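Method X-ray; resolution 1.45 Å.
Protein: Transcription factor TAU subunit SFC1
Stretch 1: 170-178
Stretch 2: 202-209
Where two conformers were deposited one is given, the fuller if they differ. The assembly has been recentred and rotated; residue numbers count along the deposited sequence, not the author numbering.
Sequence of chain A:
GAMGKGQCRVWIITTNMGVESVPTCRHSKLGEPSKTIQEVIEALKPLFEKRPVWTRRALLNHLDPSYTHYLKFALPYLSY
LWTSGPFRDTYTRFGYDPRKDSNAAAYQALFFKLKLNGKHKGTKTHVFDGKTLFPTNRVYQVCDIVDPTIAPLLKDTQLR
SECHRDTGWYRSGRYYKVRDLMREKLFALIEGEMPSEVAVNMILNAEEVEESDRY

Stretch 1 (170-178) YRSGRYYKV
Stretch 2 202-209: MILNAEEV

Stretch 1 enters as an extended segment and turns into a helix at Ser172, which continues beyond Val178. Stretch 2 begins in a helix and continues as an extended tail: Ala206, Glu207 and Glu208 have phi/psi near -61/142, -61/158 and -93/137. The tail runs obliquely back against the direction of the stretch 1 helix, past its first turn. The closest CA pair is Gly173 CA and Glu208 CA, 4.8 Å apart. The contact is mainly polar and buries 379 Å², both sides summed.

Tyr170 (phi/psi -102/136, chi1 m) is buried and does not reach stretch 2. Arg171 (-56/138) is the N-cap residue. Its O accepts the helical hydrogen bond from Tyr175 N at 2.9 Å. Its side chain runs t, t, p, with chi4 at -111°. Arg171 NH2 donates to Glu208 OE1 at 2.7 Å and 169°, a nearly straight salt bridge at the guanidinium edge. Water 1 links the same partners, accepting from Arg171 NE at 2.9 Å and donating to Glu208 OE1 at 2.6 Å.

Ser172 (chi1 p) opens the helix. Water 2 joins Ser172 OG, at 3.0 Å, to Val209 O, at 3.1 Å.

Gly173 (-67/-32) gives the tail room to come close. Gly173 CA lies 3.5 Å from Val209 O, and an ideal CB here would be 2.7 Å from that Val209 O, a clash. Two waters join the backbones. Water 3 donates to Gly173 O at 2.7 Å and accepts from Val209 N at 3.0 Å. Water 4 accepts from Gly173 N at 3.0 Å and donates weakly to Val209 O at 3.3 Å.

Arg174 (t, p, p; chi4 115°) binds the other carboxylate oxygen of Glu208. Arg174 NE donates to Glu208 OE2 at 2.7 Å and 159°, and Arg174 NH2 donates to the same Glu208 OE2 at 3.1 Å and 137°. Glu208 (chi1 m, chi2 t, chi3 1°) thus bridges two arginines, one on each oxygen.

Tyr175 (chi1 t) and Tyr176 (chi1 m) make no contact with stretch 2.

The CA-to-CB bond of Lys177 points toward stretch 2, and its side chain (t, t, m, t) reaches two carbonyl oxygens there. Lys177 NZ donates to Leu204 O and to Ala206 O, each at 2.9 Å. Its charge suits these carbonyl oxygens. Lys177 CE packs 3.8 Å from Ile203 O and 4.1 Å from Glu208 CG. Lys177 NZ stays 4.4 Å from Glu208 OE2, beyond a salt bridge.

Val178 (chi1 t) points away and is buried.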

ATOM      1  N   TYR A 170     -12.002   5.380  -5.103  1.00  4.62           N
ATOM      2  CA  TYR A 170     -11.744   6.591  -5.879  1.00  5.20           C
ATOM      3  C   TYR A 170     -12.414   6.548  -7.242  1.00  5.42           C
ATOM      4  O   TYR A 170     -12.358   5.527  -7.952  1.00  6.17           O
ATOM      5  CB  TYR A 170     -10.238   6.826  -6.072  1.00  5.78           C
ATOM      6  CG  TYR A 170      -9.558   7.026  -4.760  1.00  5.82           C
ATOM      7  CD1 TYR A 170      -9.751   8.209  -4.038  1.00  6.43           C
ATOM      8  CD2 TYR A 170      -8.702   6.084  -4.242  1.00  5.98           C
ATOM      9  CE1 TYR A 170      -9.114   8.397  -2.807  1.00  6.84           C
ATOM     10  CE2 TYR A 170      -8.051   6.277  -3.020  1.00  6.94           C
ATOM     11  CZ  TYR A 170      -8.298   7.429  -2.303  1.00  6.37           C
ATOM     12  OH  TYR A 170      -7.679   7.652  -1.079  1.00  8.50           O
ATOM     13  N   ARG A 171     -13.033   7.658  -7.613  1.00  5.82           N
ATOM     14  CA  ARG A 171     -13.599   7.830  -8.941  1.00  6.88           C
ATOM     15  C   ARG A 171     -12.514   7.603  -9.989  1.00  6.54           C
ATOM     16  O   ARG A 171     -11.380   8.082  -9.835  1.00  6.51           O
ATOM     17  CB  ARG A 171     -14.211   9.234  -9.048  1.00  9.80           C
ATOM     18  CG  ARG A 171     -14.856   9.548 -10.378  1.00 13.10           C
ATOM     19  CD  ARG A 171     -15.452  10.934 -10.286  1.00 16.28           C
ATOM     20  NE  ARG A 171     -14.429  11.958 -10.395  1.00 17.79           N
ATOM     21  CZ  ARG A 171     -14.030  12.764  -9.425  1.00 10.94           C
ATOM     22  NH1 ARG A 171     -14.605  12.691  -8.217  1.00 17.45           N
ATOM     23  NH2 ARG A 171     -13.046  13.691  -9.646  1.00 10.71           N
ATOM     24  N   SER A 172     -12.850   6.905 -11.066  1.00  7.99           N
ATOM     25  CA  SER A 172     -11.839   6.485 -12.025  0.51  8.55           C
ATOM     26  C   SER A 172     -11.007   7.643 -12.587  1.00  8.23           C
ATOM     27  O   SER A 172      -9.785   7.534 -12.622  1.00  8.42           O
ATOM     28  CB  SER A 172     -12.427   5.641 -13.166  0.51  9.91           C
ATOM     29  OG  SER A 172     -13.286   6.409 -13.978  0.51 15.01           O
ATOM     30  N   GLY A 173     -11.603   8.742 -13.004  1.00  8.14           N
ATOM     31  CA  GLY A 173     -10.779   9.775 -13.622  1.00  8.52           C
ATOM     32  C   GLY A 173      -9.816  10.422 -12.658  1.00  9.08           C
ATOM     33  O   GLY A 173      -8.729  10.841 -13.033  1.00 10.28           O
ATOM     34  N   ARG A 174     -10.218  10.511 -11.402  1.00  7.46           N
ATOM     35  CA  ARG A 174      -9.338  11.073 -10.380  1.00  5.97           C
ATOM     36  C   ARG A 174      -8.215  10.081 -10.042  1.00  6.36           C
ATOM     37  O   ARG A 174      -7.040  10.452  -9.939  1.00  6.08           O
ATOM     38  CB  ARG A 174     -10.134  11.427  -9.134  1.00  6.60           C
ATOM     39  CG  ARG A 174      -9.294  11.886  -7.940  1.00  7.06           C
ATOM     40  CD  ARG A 174      -8.469  13.143  -8.153  1.00  7.61           C
ATOM     41  NE  ARG A 174      -9.184  14.263  -8.767  1.00  8.81           N
ATOM     42  CZ  ARG A 174      -9.431  15.417  -8.170  1.00  8.82           C
ATOM     43  NH1 ARG A 174      -9.155  15.608  -6.899  1.00  7.39           N
ATOM     44  NH2 ARG A 174     -10.018  16.371  -8.877  1.00  9.87           N
ATOM     45  N   TYR A 175      -8.576   8.809  -9.886  1.00  5.42           N
ATOM     46  CA  TYR A 175      -7.585   7.776  -9.617  1.00  6.01           C
ATOM     47  C   TYR A 175      -6.497   7.702 -10.667  1.00  5.81           C
ATOM     48  O   TYR A 175      -5.317   7.647 -10.334  1.00  6.69           O
ATOM     49  CB  TYR A 175      -8.284   6.415  -9.530  1.00  6.02           C
ATOM     50  CG  TYR A 175      -7.394   5.298  -9.099  1.00  6.34           C
ATOM     51  CD1 TYR A 175      -7.038   5.113  -7.769  1.00  7.30           C
ATOM     52  CD2 TYR A 175      -6.905   4.400 -10.035  1.00  7.98           C
ATOM     53  CE1 TYR A 175      -6.220   4.058  -7.383  1.00  7.38           C
ATOM     54  CE2 TYR A 175      -6.096   3.331  -9.639  1.00 10.17           C
ATOM     55  CZ  TYR A 175      -5.778   3.196  -8.321  1.00  9.21           C
ATOM     56  OH  TYR A 175      -4.938   2.152  -7.923  1.00 11.78           O
ATOM     57  N   TYR A 176      -6.879   7.721 -11.924  1.00  6.60           N
ATOM     58  CA  TYR A 176      -5.890   7.564 -12.997  1.00  8.01           C
ATOM     59  C   TYR A 176      -5.105   8.847 -13.238  1.00  8.87           C
ATOM     60  O   TYR A 176      -3.942   8.773 -13.639  1.00  9.18           O
ATOM     61  CB  TYR A 176      -6.548   6.953 -14.259  1.00  9.87           C
ATOM     62  CG  TYR A 176      -6.910   5.487 -14.041  1.00  9.11           C
ATOM     63  CD1 TYR A 176      -5.917   4.546 -13.789  1.00  9.77           C
ATOM     64  CD2 TYR A 176      -8.230   5.058 -14.061  1.00 11.42           C
ATOM     65  CE1 TYR A 176      -6.220   3.228 -13.573  1.00 13.07           C
ATOM     66  CE2 TYR A 176      -8.551   3.722 -13.817  1.00 11.31           C
ATOM     67  CZ  TYR A 176      -7.536   2.831 -13.578  1.00 12.67           C
ATOM     68  OH  TYR A 176      -7.850   1.493 -13.331  1.00 14.93           O
ATOM     69  N   LYS A 177      -5.675  10.011 -12.917  1.00  8.97           N
ATOM     70  CA  LYS A 177      -4.879  11.247 -12.909  1.00  8.70           C
ATOM     71  C   LYS A 177      -3.767  11.145 -11.870  1.00  7.90           C
ATOM     72  O   LYS A 177      -2.592  11.412 -12.174  1.00  9.19           O
ATOM     73  CB  LYS A 177      -5.735  12.461 -12.644  1.00 11.33           C
ATOM     74  CG  LYS A 177      -4.852  13.700 -12.349  1.00 12.67           C
ATOM     75  CD  LYS A 177      -5.659  14.957 -12.098  1.00 16.09           C
ATOM     76  CE  LYS A 177      -6.157  15.506 -13.416  1.00 17.97           C
ATOM     77  NZ  LYS A 177      -6.771  16.891 -13.232  1.00 19.76           N
ATOM     78  N   VAL A 178      -4.096  10.712 -10.655  1.00  7.24           N
ATOM     79  CA  VAL A 178      -3.113  10.539  -9.603  1.00  7.50           C
ATOM     80  C   VAL A 178      -2.056   9.516 -10.026  1.00  7.90           C
ATOM     81  O   VAL A 178      -0.845   9.752  -9.886  1.00  8.43           O
ATOM     82  CB  VAL A 178      -3.813  10.124  -8.312  1.00  8.24           C
ATOM     83  CG1 VAL A 178      -2.770   9.624  -7.297  1.00  8.91           C
ATOM     84  CG2 VAL A 178      -4.547  11.316  -7.763  1.00  9.26           C
HETATM   85  N   MSE A 202       1.126  19.628 -17.128  0.63 11.79           N
HETATM   86  CA  MSE A 202       0.175  19.278 -18.182  0.63 13.02           C
HETATM   87  C   MSE A 202      -0.701  18.090 -17.740  0.63 11.94           C
HETATM   88  O   MSE A 202      -1.904  18.024 -18.026  0.63 12.96           O
HETATM   89  CB  MSE A 202       0.899  18.936 -19.485  0.63 12.96           C
HETATM   90  CG  MSE A 202       1.683  20.081 -20.087  0.63 17.19           C
HETATM   91 SE   MSE A 202       2.380  19.635 -21.844  0.63 15.75          SE
HETATM   92  CE  MSE A 202       3.837  20.918 -21.936  0.63 34.77           C
ATOM     93  N   ILE A 203      -0.087  17.095 -17.129  0.63 11.54           N
ATOM     94  CA  ILE A 203      -0.854  15.974 -16.587  0.63 12.77           C
ATOM     95  C   ILE A 203      -1.795  16.437 -15.467  0.63 13.58           C
ATOM     96  O   ILE A 203      -2.954  16.000 -15.376  0.63 12.74           O
ATOM     97  CB  ILE A 203       0.103  14.924 -16.045  0.63 11.45           C
ATOM     98  CG1 ILE A 203       1.018  14.423 -17.154  0.63 13.39           C
ATOM     99  CG2 ILE A 203      -0.676  13.746 -15.386  0.63 12.73           C
ATOM    100  CD1 ILE A 203       2.213  13.606 -16.629  0.63 11.53           C
ATOM    101  N   LEU A 204      -1.289  17.302 -14.591  0.63 11.69           N
ATOM    102  CA  LEU A 204      -2.063  17.776 -13.446  0.63 12.12           C
ATOM    103  C   LEU A 204      -3.305  18.551 -13.916  0.63 16.38           C
ATOM    104  O   LEU A 204      -4.366  18.431 -13.310  0.63 18.00           O
ATOM    105  CB  LEU A 204      -1.194  18.659 -12.556  0.63 12.09           C
ATOM    106  CG  LEU A 204      -1.872  19.283 -11.325  0.63 14.37           C
ATOM    107  CD1 LEU A 204      -2.315  18.213 -10.328  0.63 14.77           C
ATOM    108  CD2 LEU A 204      -0.925  20.270 -10.644  0.63 17.14           C
ATOM    109  N   ASN A 205      -3.177  19.335 -14.987  0.63 15.08           N
ATOM    110  CA  ASN A 205      -4.259  20.250 -15.396  0.63 18.67           C
ATOM    111  C   ASN A 205      -5.272  19.673 -16.387  0.63 20.20           C
ATOM    112  O   ASN A 205      -6.270  20.326 -16.705  0.63 21.31           O
ATOM    113  CB  ASN A 205      -3.670  21.527 -16.001  0.63 27.06           C
ATOM    114  CG  ASN A 205      -2.967  22.389 -14.974  0.63 36.68           C
ATOM    115  OD1 ASN A 205      -3.322  22.386 -13.797  0.63 39.87           O
ATOM    116  ND2 ASN A 205      -1.969  23.146 -15.423  0.63 39.40           N
ATOM    117  N   ALA A 206      -5.002  18.460 -16.851  1.00 20.95           N
ATOM    118  CA  ALA A 206      -5.827  17.740 -17.807  1.00 19.57           C
ATOM    119  C   ALA A 206      -7.207  17.521 -17.211  1.00 18.65           C
ATOM    120  O   ALA A 206      -7.342  17.266 -16.023  1.00 17.73           O
ATOM    121  CB  ALA A 206      -5.201  16.416 -18.187  1.00 22.22           C
ATOM    122  N   GLU A 207      -8.234  17.620 -18.045  1.00 17.67           N
ATOM    123  CA  GLU A 207      -9.562  17.193 -17.614  1.00 16.99           C
ATOM    124  C   GLU A 207      -9.526  15.711 -17.276  1.00 15.45           C
ATOM    125  O   GLU A 207      -8.620  14.985 -17.674  1.00 17.90           O
ATOM    126  CB  GLU A 207     -10.603  17.468 -18.702  1.00 22.14           C
ATOM    127  CG  GLU A 207     -10.911  18.941 -18.828  1.00 36.84           C
ATOM    128  CD  GLU A 207     -12.095  19.214 -19.740  1.00 54.42           C
ATOM    129  OE1 GLU A 207     -13.104  18.477 -19.660  1.00 60.75           O
ATOM    130  OE2 GLU A 207     -12.011  20.171 -20.535  1.00 58.09           O
ATOM    131  N   GLU A 208     -10.485  15.267 -16.470  1.00 14.75           N
ATOM    132  CA  GLU A 208     -10.489  13.894 -16.047  1.00 16.53           C
ATOM    133  C   GLU A 208     -11.343  13.126 -17.015  1.00 23.37           C
ATOM    134  O   GLU A 208     -12.388  13.613 -17.436  1.00 23.72           O
ATOM    135  CB  GLU A 208     -10.987  13.769 -14.618  1.00 15.15           C
ATOM    136  CG  GLU A 208     -10.062  14.308 -13.638  1.00 15.26           C
ATOM    137  CD  GLU A 208     -10.626  14.139 -12.220  1.00 18.37           C
ATOM    138  OE1 GLU A 208     -11.734  13.578 -12.055  1.00 24.84           O
ATOM    139  OE2 GLU A 208      -9.960  14.574 -11.357  1.00 20.76           O
ATOM    140  N   VAL A 209     -10.862  11.950 -17.404  1.00 24.84           N
ATOM    141  CA  VAL A 209     -11.599  11.120 -18.343  1.00 31.12           C
ATOM    142  C   VAL A 209     -12.804  10.519 -17.633  1.00 34.37           C
ATOM    143  O   VAL A 209     -12.664   9.943 -16.548  1.00 33.88           O
ATOM    144  CB  VAL A 209     -10.721   9.980 -18.893  1.00 33.20           C
ATOM    145  CG1 VAL A 209     -11.522   9.113 -19.854  1.00 34.22           C
ATOM    146  CG2 VAL A 209      -9.475  10.544 -19.576  1.00 34.77           C
TER
HETATM  147  O   HOH W   1     -13.637  12.250 -13.166  1.00 29.78           O
HETATM  148  O   HOH W   2     -11.302   7.136 -16.122  1.00 29.56           O
HETATM  149  O   HOH W   3      -8.459  11.064 -15.748  1.00 18.83           O
HETATM  150  O   HOH W   4     -14.297   9.777 -13.644  1.00 21.71           O